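Local coordinates for protein yeast glycogen phosphorylase (Saccharomyces cerevisiae, PDB 1YGP) that belongs to the carbohydrate phosphorylase family of the GT-B clan and binds pyridoxal-5'-phosphate, at residues A[96-101]-A[344-349]; A[338-343]-A[375-380]. All coordinates share one frame; numbering follows the deposited sequence.

Contact 1 (A[96-101]-A[344-349]); sequences PKRVYY and LRRFKK. With PO4 (phosphate ion), chain C.
Arg-98 lies across the stem of Arg-346, the CD of Arg-346 sitting 4.0 Å from NH1 of Arg-98, over one face of that guanidinium and toward its rim. The two arginine chains cross at about a right angle, that of Arg-98 running extended from CG to NE. Two residues on, Tyr-100 sends its ring to the same partner: NH1 of Arg-346 donates to the Tyr-100 OH over 2.9 Å, and the oxygen lies practically in the guanidinium plane. Ring and guanidinium planes are 36° apart. A bend at chi3 (-60°) turns the Arg-346 head so that one edge serves Tyr-100 while NE bonds phosphate O1 at 3.0 Å, with NH2 adding a weak bond to O2. Arg-345 adds a nearly straight bond from its NH2 to phosphate O4, 2.8 Å long. The ion, probably from the crystallisation liquor, probably offsets part of the positive charge of Arg-345 and Arg-346, with Thr-8 N also bonded to it. Strand 98-102 runs between the parallel strands 184-189 and 361-366 of a large mixed sheet, and helix 322-350 packs against that sheet, its Arg-346 also reaching Tyr-187 and making a cation-pi contact with Trp-185 of strand 184-189.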
# COMPACT_ATOMS: atom_id res chain seq x y z
N PRO A 96 14.80 28.48 -16.07
CA PRO A 96 15.58 29.27 -15.14
C PRO A 96 16.59 28.38 -14.43
O PRO A 96 16.51 27.16 -14.54
CB PRO A 96 14.49 29.86 -14.29
CG PRO A 96 13.51 28.74 -14.14
CD PRO A 96 13.48 28.16 -15.52
N LYS A 97 17.54 28.95 -13.69
CA LYS A 97 18.43 28.11 -12.89
C LYS A 97 17.54 27.53 -11.78
O LYS A 97 16.67 28.24 -11.25
CB LYS A 97 19.55 28.94 -12.28
CG LYS A 97 20.57 28.10 -11.54
CD LYS A 97 21.69 28.94 -10.97
CE LYS A 97 22.74 27.94 -10.55
NZ LYS A 97 23.88 28.59 -9.93
N ARG A 98 17.73 26.27 -11.43
CA ARG A 98 16.90 25.59 -10.47
C ARG A 98 17.75 25.19 -9.29
O ARG A 98 18.97 24.98 -9.38
CB ARG A 98 16.28 24.33 -11.05
CG ARG A 98 15.35 24.58 -12.22
CD ARG A 98 14.50 23.35 -12.51
NE ARG A 98 13.93 23.48 -13.84
CZ ARG A 98 12.73 23.04 -14.18
NH1 ARG A 98 11.91 22.43 -13.32
NH2 ARG A 98 12.35 23.19 -15.44
N VAL A 99 17.07 25.05 -8.16
CA VAL A 99 17.68 24.71 -6.90
C VAL A 99 17.24 23.29 -6.57
O VAL A 99 16.05 23.00 -6.71
CB VAL A 99 17.19 25.66 -5.82
CG1 VAL A 99 17.87 25.33 -4.52
CG2 VAL A 99 17.46 27.08 -6.24
N TYR A 100 18.09 22.38 -6.13
CA TYR A 100 17.66 21.06 -5.74
C TYR A 100 18.18 21.01 -4.32
O TYR A 100 19.32 21.37 -4.00
CB TYR A 100 18.31 20.02 -6.65
CG TYR A 100 17.69 20.03 -8.04
CD1 TYR A 100 16.37 19.61 -8.24
CD2 TYR A 100 18.45 20.44 -9.13
CE1 TYR A 100 15.82 19.60 -9.53
CE2 TYR A 100 17.91 20.43 -10.41
CZ TYR A 100 16.60 20.01 -10.61
OH TYR A 100 16.07 20.00 -11.90
N TYR A 101 17.26 20.69 -3.42
CA TYR A 101 17.53 20.72 -2.00
C TYR A 101 17.57 19.25 -1.59
O TYR A 101 16.51 18.60 -1.53
CB TYR A 101 16.40 21.52 -1.32
CG TYR A 101 16.75 21.89 0.11
CD1 TYR A 101 17.49 23.05 0.36
CD2 TYR A 101 16.42 21.03 1.15
CE1 TYR A 101 17.92 23.34 1.65
CE2 TYR A 101 16.85 21.31 2.44
CZ TYR A 101 17.60 22.46 2.68
OH TYR A 101 18.09 22.67 3.95
N LEU A 344 20.01 15.14 -13.84
CA LEU A 344 20.65 15.26 -15.13
C LEU A 344 19.70 14.95 -16.30
O LEU A 344 19.87 15.49 -17.41
CB LEU A 344 21.83 14.31 -15.23
CG LEU A 344 22.77 14.16 -14.06
CD1 LEU A 344 24.00 13.43 -14.51
CD2 LEU A 344 23.20 15.52 -13.54
N ARG A 345 18.66 14.11 -16.11
CA ARG A 345 17.74 13.78 -17.19
C ARG A 345 17.01 15.03 -17.66
O ARG A 345 16.97 15.39 -18.84
CB ARG A 345 16.70 12.76 -16.75
CG ARG A 345 15.93 12.38 -18.00
CD ARG A 345 14.50 11.88 -17.89
NE ARG A 345 13.68 12.88 -17.26
CZ ARG A 345 13.37 12.72 -15.98
NH1 ARG A 345 13.80 11.65 -15.29
NH2 ARG A 345 12.65 13.67 -15.38
N ARG A 346 16.48 15.75 -16.68
CA ARG A 346 15.78 16.99 -16.91
C ARG A 346 16.71 17.95 -17.63
O ARG A 346 16.29 18.57 -18.61
CB ARG A 346 15.34 17.50 -15.56
CG ARG A 346 14.41 18.68 -15.63
CD ARG A 346 13.81 19.00 -14.26
NE ARG A 346 13.05 17.86 -13.78
CZ ARG A 346 13.37 17.26 -12.64
NH1 ARG A 346 14.39 17.69 -11.90
NH2 ARG A 346 12.70 16.16 -12.27
N PHE A 347 18.01 18.01 -17.26
CA PHE A 347 19.01 18.90 -17.88
C PHE A 347 19.20 18.57 -19.34
O PHE A 347 19.27 19.48 -20.18
CB PHE A 347 20.40 18.80 -17.21
CG PHE A 347 21.46 19.76 -17.76
CD1 PHE A 347 21.36 21.14 -17.53
CD2 PHE A 347 22.53 19.26 -18.51
CE1 PHE A 347 22.33 22.01 -18.03
CE2 PHE A 347 23.51 20.14 -19.01
CZ PHE A 347 23.41 21.51 -18.77
N LYS A 348 19.24 17.29 -19.70
CA LYS A 348 19.45 16.99 -21.09
C LYS A 348 18.23 17.32 -21.92
O LYS A 348 18.42 17.52 -23.12
CB LYS A 348 19.82 15.56 -21.26
CG LYS A 348 21.17 15.34 -20.58
CD LYS A 348 21.66 13.98 -20.99
CE LYS A 348 22.40 13.36 -19.86
NZ LYS A 348 22.83 12.04 -20.28
N LYS A 349 17.01 17.51 -21.42
CA LYS A 349 15.95 18.02 -22.29
C LYS A 349 16.32 19.43 -22.74
O LYS A 349 15.84 19.88 -23.77
CB LYS A 349 14.60 18.22 -21.65
CG LYS A 349 13.76 17.08 -21.17
CD LYS A 349 12.52 17.85 -20.78
CE LYS A 349 11.54 16.96 -20.07
NZ LYS A 349 10.25 17.62 -19.99
P PO4 C . 10.47 16.54 -15.85
O1 PO4 C . 10.59 17.98 -15.57
O2 PO4 C . 10.32 15.84 -14.56
O3 PO4 C . 9.27 16.27 -16.70
O4 PO4 C . 11.66 16.05 -16.56

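Contact 2 (A[338-343]-A[375-380]); sequences ASLHDI and VELQRV
Leu-340 faces Leu-377 and Glu-376 together, and its side chain is the one that 338-343 brings to this contact. One methyl, CD1, meets the CD1 of Leu-377 at 4.2 Å, an apolar contact between branch ends. Lower on the same side chain, the CB of Leu-340 lies 4.3 Å from CG of Glu-376, so the aliphatic part of the glutamate, not its carboxylate, does the touching. The nearest backbones are those of Leu-340 and Leu-377, with CA atoms 7.0 Å apart. This is helix-on-helix packing within one of the two Rossmann-like domains of the GT-B fold: helix 372-384 follows strand 361-366 of the mixed sheet and lies against the long helix 322-350. Glu-376 leaves its CB with CG anti to the backbone N (chi1 172°), then folds at chi2 to bring the carboxylate to Arg-379, one turn on. Arg-379 grips it side-on: NE reaches OE1 at 3.0 Å, approaching from above the carboxylate plane, and NH2 reaches OE2, also at 3.0 Å, on the syn side. OE1 also shares a hydrogen bond with the OH of Tyr-333, on helix 322-350.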
# COMPACT_ATOMS: atom_id res chain seq x y z
N ALA A 338 19.58 8.14 -7.54
CA ALA A 338 18.32 8.36 -8.22
C ALA A 338 18.03 9.85 -8.41
O ALA A 338 17.72 10.30 -9.51
CB ALA A 338 17.23 7.74 -7.40
N SER A 339 18.20 10.64 -7.36
CA SER A 339 18.02 12.07 -7.44
C SER A 339 18.97 12.72 -8.43
O SER A 339 18.53 13.51 -9.27
CB SER A 339 18.23 12.65 -6.08
OG SER A 339 17.27 12.13 -5.18
N LEU A 340 20.26 12.40 -8.44
CA LEU A 340 21.16 13.00 -9.43
C LEU A 340 20.74 12.59 -10.82
O LEU A 340 20.68 13.43 -11.72
CB LEU A 340 22.58 12.56 -9.20
CG LEU A 340 23.53 13.67 -8.85
CD1 LEU A 340 23.52 14.69 -9.95
CD2 LEU A 340 23.08 14.37 -7.59
N HIS A 341 20.34 11.33 -11.00
CA HIS A 341 19.88 10.84 -12.28
C HIS A 341 18.72 11.67 -12.82
O HIS A 341 18.67 12.00 -14.01
CB HIS A 341 19.43 9.41 -12.15
CG HIS A 341 19.00 8.78 -13.46
ND1 HIS A 341 18.03 9.14 -14.29
CD2 HIS A 341 19.58 7.65 -13.98
CE1 HIS A 341 18.00 8.28 -15.29
NE2 HIS A 341 18.94 7.40 -15.09
N ASP A 342 17.75 11.94 -11.95
CA ASP A 342 16.57 12.68 -12.34
C ASP A 342 16.99 14.13 -12.62
O ASP A 342 16.53 14.71 -13.61
CB ASP A 342 15.55 12.53 -11.20
CG ASP A 342 14.16 13.04 -11.54
OD1 ASP A 342 13.71 12.96 -12.67
OD2 ASP A 342 13.48 13.55 -10.66
N ILE A 343 17.95 14.68 -11.85
CA ILE A 343 18.46 16.03 -12.05
C ILE A 343 19.24 16.12 -13.36
O ILE A 343 19.11 17.13 -14.03
CB ILE A 343 19.34 16.38 -10.82
CG1 ILE A 343 18.40 16.65 -9.65
CG2 ILE A 343 20.28 17.57 -11.08
CD1 ILE A 343 19.08 16.53 -8.27
N VAL A 375 30.51 12.83 -5.65
CA VAL A 375 31.27 11.74 -6.22
C VAL A 375 30.52 11.08 -7.37
O VAL A 375 31.10 10.55 -8.31
CB VAL A 375 31.56 10.76 -5.08
CG1 VAL A 375 32.42 9.62 -5.56
CG2 VAL A 375 32.34 11.46 -4.01
N GLU A 376 29.19 11.02 -7.27
CA GLU A 376 28.33 10.47 -8.30
C GLU A 376 28.27 11.38 -9.52
O GLU A 376 28.36 10.84 -10.63
CB GLU A 376 26.96 10.25 -7.69
CG GLU A 376 25.84 9.84 -8.65
CD GLU A 376 25.94 8.46 -9.27
OE1 GLU A 376 26.76 7.65 -8.86
OE2 GLU A 376 25.16 8.19 -10.19
N LEU A 377 28.13 12.72 -9.40
CA LEU A 377 28.09 13.57 -10.58
C LEU A 377 29.44 13.42 -11.26
O LEU A 377 29.47 13.18 -12.47
CB LEU A 377 27.86 15.04 -10.23
CG LEU A 377 27.74 16.06 -11.40
CD1 LEU A 377 26.78 15.54 -12.46
CD2 LEU A 377 27.26 17.39 -10.87
N GLN A 378 30.56 13.40 -10.53
CA GLN A 378 31.85 13.18 -11.16
C GLN A 378 31.88 11.83 -11.88
O GLN A 378 32.27 11.77 -13.05
CB GLN A 378 32.94 13.25 -10.10
CG GLN A 378 34.35 13.12 -10.61
CD GLN A 378 34.84 14.24 -11.51
OE1 GLN A 378 34.14 15.19 -11.86
NE2 GLN A 378 36.11 14.15 -11.90
N ARG A 379 31.40 10.76 -11.22
CA ARG A 379 31.32 9.45 -11.83
C ARG A 379 30.51 9.47 -13.13
O ARG A 379 31.00 8.96 -14.14
CB ARG A 379 30.67 8.43 -10.90
CG ARG A 379 30.70 7.02 -11.50
CD ARG A 379 30.01 5.91 -10.71
NE ARG A 379 28.57 6.10 -10.67
CZ ARG A 379 27.80 5.69 -11.67
NH1 ARG A 379 28.31 5.06 -12.74
NH2 ARG A 379 26.51 5.99 -11.65
N VAL A 380 29.32 10.07 -13.22
CA VAL A 380 28.58 9.94 -14.46
C VAL A 380 29.22 10.82 -15.51
O VAL A 380 29.33 10.34 -16.66
CB VAL A 380 27.08 10.33 -14.31
CG1 VAL A 380 26.51 9.54 -13.17
CG2 VAL A 380 26.87 11.77 -14.00

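Helix 322-350 serves both contacts, whose centres are 12 Å apart: 338-343 meets helix 372-384 and the residues that follow, 344-349, meet strand 98-102. Leu-344 bridges them, with CD1 3.4 Å from CG2 of Val-380 and CD2 3.7 Å from CD1 of Leu-377. On the sheet side, CD1 of Ile-343 packs 3.8 Å from CG of Tyr-100. Charge links them too, since Asp-342 forms salt bridges with both Arg-345 and Arg-346, the arginines that hold the phosphate ion of contact 1. Each contact centre lies about 25 Å from the chain centre, and none of their residues belongs to the pyridoxal-5'-phosphate pocket.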